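PDB 6JWK: probable glutathione S-transferase from Pseudomonas aeruginosa, which probably isomerises maleylpyruvate in a glutathione-dependent reaction, as a member of the zeta family of glutathione transferases. Local coordinates for residues B[13-17]-B[203-208]; B[18-22]-B[70-74]. All coordinates share one frame; numbering follows the deposited sequence.

Contact 1. Residues B[13-17]-B[203-208]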
loop_
_atom_site.group_PDB
_atom_site.type_symbol
_atom_site.label_atom_id
_atom_site.label_comp_id
_atom_site.label_asym_id
_atom_site.label_seq_id
_atom_site.Cartn_x
_atom_site.Cartn_y
_atom_site.Cartn_z
ATOM N N TYR B 13 5.177 -4.435 -13.713
ATOM C CA TYR B 13 6.082 -3.381 -14.237
ATOM C C TYR B 13 6.937 -2.839 -13.065
ATOM O O TYR B 13 8.166 -2.698 -13.222
ATOM C CB TYR B 13 5.218 -2.352 -14.965
ATOM C CG TYR B 13 5.961 -1.300 -15.753
ATOM C CD1 TYR B 13 7.338 -1.349 -15.950
ATOM C CD2 TYR B 13 5.249 -0.289 -16.392
ATOM C CE1 TYR B 13 7.997 -0.368 -16.687
ATOM C CE2 TYR B 13 5.899 0.692 -17.138
ATOM C CZ TYR B 13 7.274 0.644 -17.291
ATOM O OH TYR B 13 7.892 1.605 -18.038
ATOM N N ARG B 14 6.320 -2.510 -11.925
ATOM C CA ARG B 14 7.035 -1.984 -10.722
ATOM C C ARG B 14 8.215 -2.904 -10.403
ATOM O O ARG B 14 9.279 -2.433 -10.156
ATOM C CB ARG B 14 6.161 -1.940 -9.454
ATOM C CG ARG B 14 4.977 -0.987 -9.510
ATOM C CD ARG B 14 4.190 -1.139 -8.242
ATOM N NE ARG B 14 2.983 -0.362 -8.303
ATOM C CZ ARG B 14 2.009 -0.433 -7.438
ATOM N NH1 ARG B 14 2.072 -1.321 -6.458
ATOM N NH2 ARG B 14 0.947 0.344 -7.577
ATOM N N VAL B 15 7.992 -4.211 -10.378
ATOM C CA VAL B 15 9.043 -5.171 -9.946
ATOM C C VAL B 15 10.045 -5.437 -11.058
ATOM O O VAL B 15 11.251 -5.673 -10.741
ATOM C CB VAL B 15 8.397 -6.483 -9.455
ATOM C CG1 VAL B 15 9.458 -7.468 -9.017
ATOM C CG2 VAL B 15 7.416 -6.209 -8.307
ATOM N N ARG B 16 9.626 -5.433 -12.321
ATOM C CA ARG B 16 10.585 -5.516 -13.462
ATOM C C ARG B 16 11.538 -4.314 -13.418
ATOM O O ARG B 16 12.744 -4.482 -13.677
ATOM C CB ARG B 16 9.892 -5.576 -14.815
ATOM C CG ARG B 16 9.135 -6.874 -15.071
ATOM C CD ARG B 16 8.723 -7.043 -16.521
ATOM N NE ARG B 16 8.066 -5.869 -17.102
ATOM C CZ ARG B 16 6.764 -5.639 -17.158
ATOM N NH1 ARG B 16 5.898 -6.526 -16.695
ATOM N NH2 ARG B 16 6.324 -4.521 -17.734
ATOM N N ILE B 17 11.063 -3.132 -13.048
ATOM C CA ILE B 17 12.011 -1.977 -12.923
ATOM C C ILE B 17 12.982 -2.267 -11.779
ATOM O O ILE B 17 14.222 -2.069 -11.950
ATOM C CB ILE B 17 11.221 -0.687 -12.673
ATOM C CG1 ILE B 17 10.327 -0.337 -13.864
ATOM C CG2 ILE B 17 12.125 0.470 -12.287
ATOM C CD1 ILE B 17 9.292 0.750 -13.531
ATOM N N ALA B 203 12.590 -2.887 -18.751
ATOM C CA ALA B 203 11.443 -3.252 -17.894
ATOM C C ALA B 203 10.126 -2.903 -18.583
ATOM O O ALA B 203 9.083 -3.403 -18.183
ATOM C CB ALA B 203 11.584 -2.581 -16.547
ATOM N N SER B 204 10.143 -2.017 -19.563
ATOM C CA SER B 204 8.893 -1.464 -20.130
ATOM C C SER B 204 8.034 -2.605 -20.680
ATOM O O SER B 204 8.527 -3.593 -21.204
ATOM C CB SER B 204 9.215 -0.405 -21.217
ATOM O OG SER B 204 9.835 -1.023 -22.347
ATOM N N PRO B 205 6.702 -2.470 -20.640
ATOM C CA PRO B 205 5.801 -3.422 -21.287
ATOM C C PRO B 205 6.163 -3.733 -22.750
ATOM O O PRO B 205 6.190 -4.926 -23.159
ATOM C CB PRO B 205 4.435 -2.696 -21.217
ATOM C CG PRO B 205 4.544 -1.797 -20.000
ATOM C CD PRO B 205 5.991 -1.372 -19.978
ATOM N N GLU B 206 6.531 -2.681 -23.494
ATOM C CA GLU B 206 6.701 -2.740 -24.968
ATOM C C GLU B 206 7.926 -3.581 -25.311
ATOM O O GLU B 206 7.994 -4.050 -26.467
ATOM C CB GLU B 206 6.803 -1.335 -25.581
ATOM C CG GLU B 206 5.566 -0.482 -25.354
ATOM C CD GLU B 206 5.558 0.421 -24.129
ATOM O OE1 GLU B 206 6.227 0.104 -23.137
ATOM O OE2 GLU B 206 4.883 1.463 -24.187
ATOM N N ARG B 207 8.833 -3.795 -24.356
ATOM C CA ARG B 207 10.071 -4.549 -24.591
ATOM C C ARG B 207 9.951 -5.959 -23.989
ATOM O O ARG B 207 10.953 -6.663 -23.949
ATOM C CB ARG B 207 11.257 -3.738 -24.071
ATOM C CG ARG B 207 11.545 -2.447 -24.854
ATOM C CD ARG B 207 11.898 -2.671 -26.338
ATOM N NE ARG B 207 13.171 -3.396 -26.440
ATOM C CZ ARG B 207 13.504 -4.263 -27.397
ATOM N NH1 ARG B 207 12.717 -4.506 -28.434
ATOM N NH2 ARG B 207 14.655 -4.867 -27.341
ATOM N N GLN B 208 8.796 -6.344 -23.476
ATOM C CA GLN B 208 8.660 -7.697 -22.871
ATOM C C GLN B 208 8.575 -8.738 -23.995
ATOM O O GLN B 208 8.006 -8.474 -25.049
ATOM C CB GLN B 208 7.458 -7.741 -21.929
ATOM C CG GLN B 208 7.652 -6.821 -20.714
ATOM C CD GLN B 208 8.959 -7.147 -20.019
ATOM O OE1 GLN B 208 9.167 -8.295 -19.621
ATOM N NE2 GLN B 208 9.851 -6.159 -19.869
#
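Arg16 seizes the carbonyl oxygen of Ala203 side-on with two nitrogens. Arg16 NE lies 2.9 Å from Ala203 O with an N-H...O angle of 155°, and Arg16 NH2 lies 3.0 Å from the same Ala203 O. That oxygen sits at the edge of the guanidinium, in its plane, so both N-H groups converge on one acceptor. The arginine chain, bent at chi3, turns the flat group back toward the end of helix 198-203.

Gln208 reaches Arg16 from the opposite direction and stacks its amide on one guanidinium face, the planes 28° apart. Gln208 NE2 is 3.3 Å from Arg16 NE, but both are donors; Gln208 NE2 instead bonds Ser204 O at 3.2 Å. Ser204 O also receives Arg207 N from the other face of its plane: the Gln208 NE2 bond holds the amide's rotation, while the Arg207 N bond closes the turn.

Tyr13, with CG anti to the backbone N, carries its ring across to Pro205. Pro205 CD lies over one ring face, 3.6 Å from the Tyr13 centroid and 18° off the normal, a CH-pi contact. Ala203 CB presses on the helix backbone at Arg16 C and Ile17 N, 3.7 Å from Ile17 CG1.

The contact joins helix 10-22 of the thioredoxin-like domain to the turn following helix 198-203 of the C-terminal domain. Helix 162-176 packs on Tyr13 and Ile17, while strand 2-5 touches Arg16 through Leu3 and binds its NH1 through Ser5 OG.

Contact 2. Residues B[18-22]-B[70-74]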
loop_
_atom_site.group_PDB
_atom_site.type_symbol
_atom_site.label_atom_id
_atom_site.label_comp_id
_atom_site.label_asym_id
_atom_site.label_seq_id
_atom_site.Cartn_x
_atom_site.Cartn_y
_atom_site.Cartn_z
ATOM N N ALA B 18 12.478 -2.731 -10.641
ATOM C CA ALA B 18 13.353 -3.014 -9.477
ATOM C C ALA B 18 14.434 -4.018 -9.888
ATOM O O ALA B 18 15.668 -3.827 -9.578
ATOM C CB ALA B 18 12.541 -3.550 -8.320
ATOM N N LEU B 19 14.028 -5.139 -10.491
ATOM C CA LEU B 19 15.028 -6.144 -10.934
ATOM C C LEU B 19 16.032 -5.511 -11.916
ATOM O O LEU B 19 17.223 -5.837 -11.817
ATOM C CB LEU B 19 14.305 -7.358 -11.544
ATOM C CG LEU B 19 13.517 -8.175 -10.528
ATOM C CD1 LEU B 19 12.581 -9.176 -11.221
ATOM C CD2 LEU B 19 14.448 -8.924 -9.572
ATOM N N ALA B 20 15.578 -4.710 -12.872
ATOM C CA ALA B 20 16.449 -4.076 -13.889
ATOM C C ALA B 20 17.433 -3.159 -13.169
ATOM O O ALA B 20 18.624 -3.284 -13.454
ATOM C CB ALA B 20 15.661 -3.362 -14.952
ATOM N N LEU B 21 16.997 -2.371 -12.179
ATOM C CA LEU B 21 17.925 -1.488 -11.433
ATOM C C LEU B 21 18.986 -2.313 -10.686
ATOM O O LEU B 21 20.136 -1.842 -10.551
ATOM C CB LEU B 21 17.122 -0.593 -10.482
ATOM C CG LEU B 21 16.274 0.463 -11.173
ATOM C CD1 LEU B 21 15.354 1.137 -10.155
ATOM C CD2 LEU B 21 17.181 1.495 -11.853
ATOM N N LYS B 22 18.634 -3.507 -10.217
ATOM C CA LYS B 22 19.585 -4.380 -9.493
ATOM C C LYS B 22 20.523 -5.084 -10.487
ATOM O O LYS B 22 21.532 -5.566 -10.023
ATOM C CB LYS B 22 18.837 -5.458 -8.695
ATOM C CG LYS B 22 18.011 -4.926 -7.532
ATOM C CD LYS B 22 18.840 -4.425 -6.388
ATOM C CE LYS B 22 18.063 -4.280 -5.093
ATOM N NZ LYS B 22 18.815 -3.409 -4.150
ATOM N N ILE B 70 9.878 -5.534 -3.534
ATOM C CA ILE B 70 10.961 -4.526 -3.735
ATOM C C ILE B 70 11.814 -4.456 -2.465
ATOM O O ILE B 70 13.087 -4.420 -2.551
ATOM C CB ILE B 70 10.365 -3.193 -4.165
ATOM C CG1 ILE B 70 9.901 -3.326 -5.605
ATOM C CG2 ILE B 70 11.347 -2.048 -3.967
ATOM C CD1 ILE B 70 9.110 -2.119 -6.060
ATOM N N ASP B 71 11.169 -4.373 -1.308
ATOM C CA ASP B 71 11.872 -4.353 0.004
ATOM C C ASP B 71 12.755 -5.606 0.170
ATOM O O ASP B 71 13.902 -5.471 0.568
ATOM C CB ASP B 71 10.863 -4.317 1.159
ATOM C CG ASP B 71 11.559 -4.178 2.501
ATOM O OD1 ASP B 71 11.986 -3.070 2.782
ATOM O OD2 ASP B 71 11.690 -5.184 3.234
ATOM N N TYR B 72 12.259 -6.787 -0.168
ATOM C CA TYR B 72 13.018 -8.058 -0.076
ATOM C C TYR B 72 14.252 -8.053 -1.000
ATOM O O TYR B 72 15.337 -8.553 -0.605
ATOM C CB TYR B 72 12.082 -9.219 -0.418
ATOM C CG TYR B 72 12.702 -10.563 -0.184
ATOM C CD1 TYR B 72 13.156 -10.929 1.074
ATOM C CD2 TYR B 72 12.883 -11.452 -1.227
ATOM C CE1 TYR B 72 13.745 -12.162 1.297
ATOM C CE2 TYR B 72 13.447 -12.701 -1.018
ATOM C CZ TYR B 72 13.877 -13.059 0.245
ATOM O OH TYR B 72 14.441 -14.287 0.429
ATOM N N LEU B 73 14.141 -7.476 -2.197
ATOM C CA LEU B 73 15.282 -7.385 -3.132
ATOM C C LEU B 73 16.433 -6.603 -2.500
ATOM O O LEU B 73 17.606 -6.905 -2.858
ATOM C CB LEU B 73 14.849 -6.721 -4.442
ATOM C CG LEU B 73 13.890 -7.530 -5.293
ATOM C CD1 LEU B 73 13.554 -6.770 -6.574
ATOM C CD2 LEU B 73 14.482 -8.907 -5.598
ATOM N N ASP B 74 16.162 -5.648 -1.620
ATOM C CA ASP B 74 17.255 -4.941 -0.908
ATOM C C ASP B 74 17.981 -5.871 0.088
ATOM O O ASP B 74 19.140 -5.608 0.368
ATOM C CB ASP B 74 16.781 -3.689 -0.192
ATOM C CG ASP B 74 16.702 -2.425 -1.035
ATOM O OD1 ASP B 74 17.104 -2.451 -2.216
ATOM O OD2 ASP B 74 16.185 -1.429 -0.509
#
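The axes of segments 18-22 and 70-74 run nearly parallel, 19° apart in their N-to-C directions with a closest approach of 10.8 Å, and Ala18 and Ile70 have the nearest CA atoms at 6.4 Å. At that end small meets large: Ala18 CB points at the other helix and touches both Ile70 CG1 and Leu73 CD1, the latter at 3.8 Å. Leu73 CD1 therefore serves two neighbours, since Leu19 CD2 also approaches it to 3.8 Å, the two leucine side chains crossing at about a right angle.

One turn on, the interface becomes polar. Lys22 bends at chi2 (-71°) and then extends across the gap to the other helix, bringing its CE 3.5 Å from Leu73 O and its NZ 2.8 Å from Asp74 OD1. Both residues of this salt bridge are buried, and Lys22 NZ meets Asp74 OD1 nearly along its C-O axis. Lys22 NZ is further bonded to the carbonyls of Gln77 and Pro80, while Asp74 takes the backbone N-H groups of Leu82 and Ile83, one on each carboxylate oxygen. The pair thus ties both helices to the chain following helix 66-76, and these donors probably stabilise the negative charge of Asp74.

Helices 10-22 and 66-76, side by side and joined through the intervening strands, are the helix pair packed on one side of the sheet in the thioredoxin-like N-terminal domain of glutathione transferases.

Contacts 1 and 2 use successive parts of helix 10-22, with centres about 13 Å apart. Contact 1 joins the earlier turns of the helix to the C-terminal domain, whereas contact 2 joins its later turns to helix 66-76 within the N-terminal domain. They meet where Arg14 O lies 4.1 Å from Ile70 CD1, by packing alone. Helix 162-176 bridges them: Cys165 touches Ile17 of contact 1 and both Ala18 and Ile70 of contact 2. In sequence, the pairing of 18-22 with 70-74 falls within the much longer span between 13-17 and 203-208. The family's glutathione site typically lies near the start of helix 10-22, on the contact 1 side.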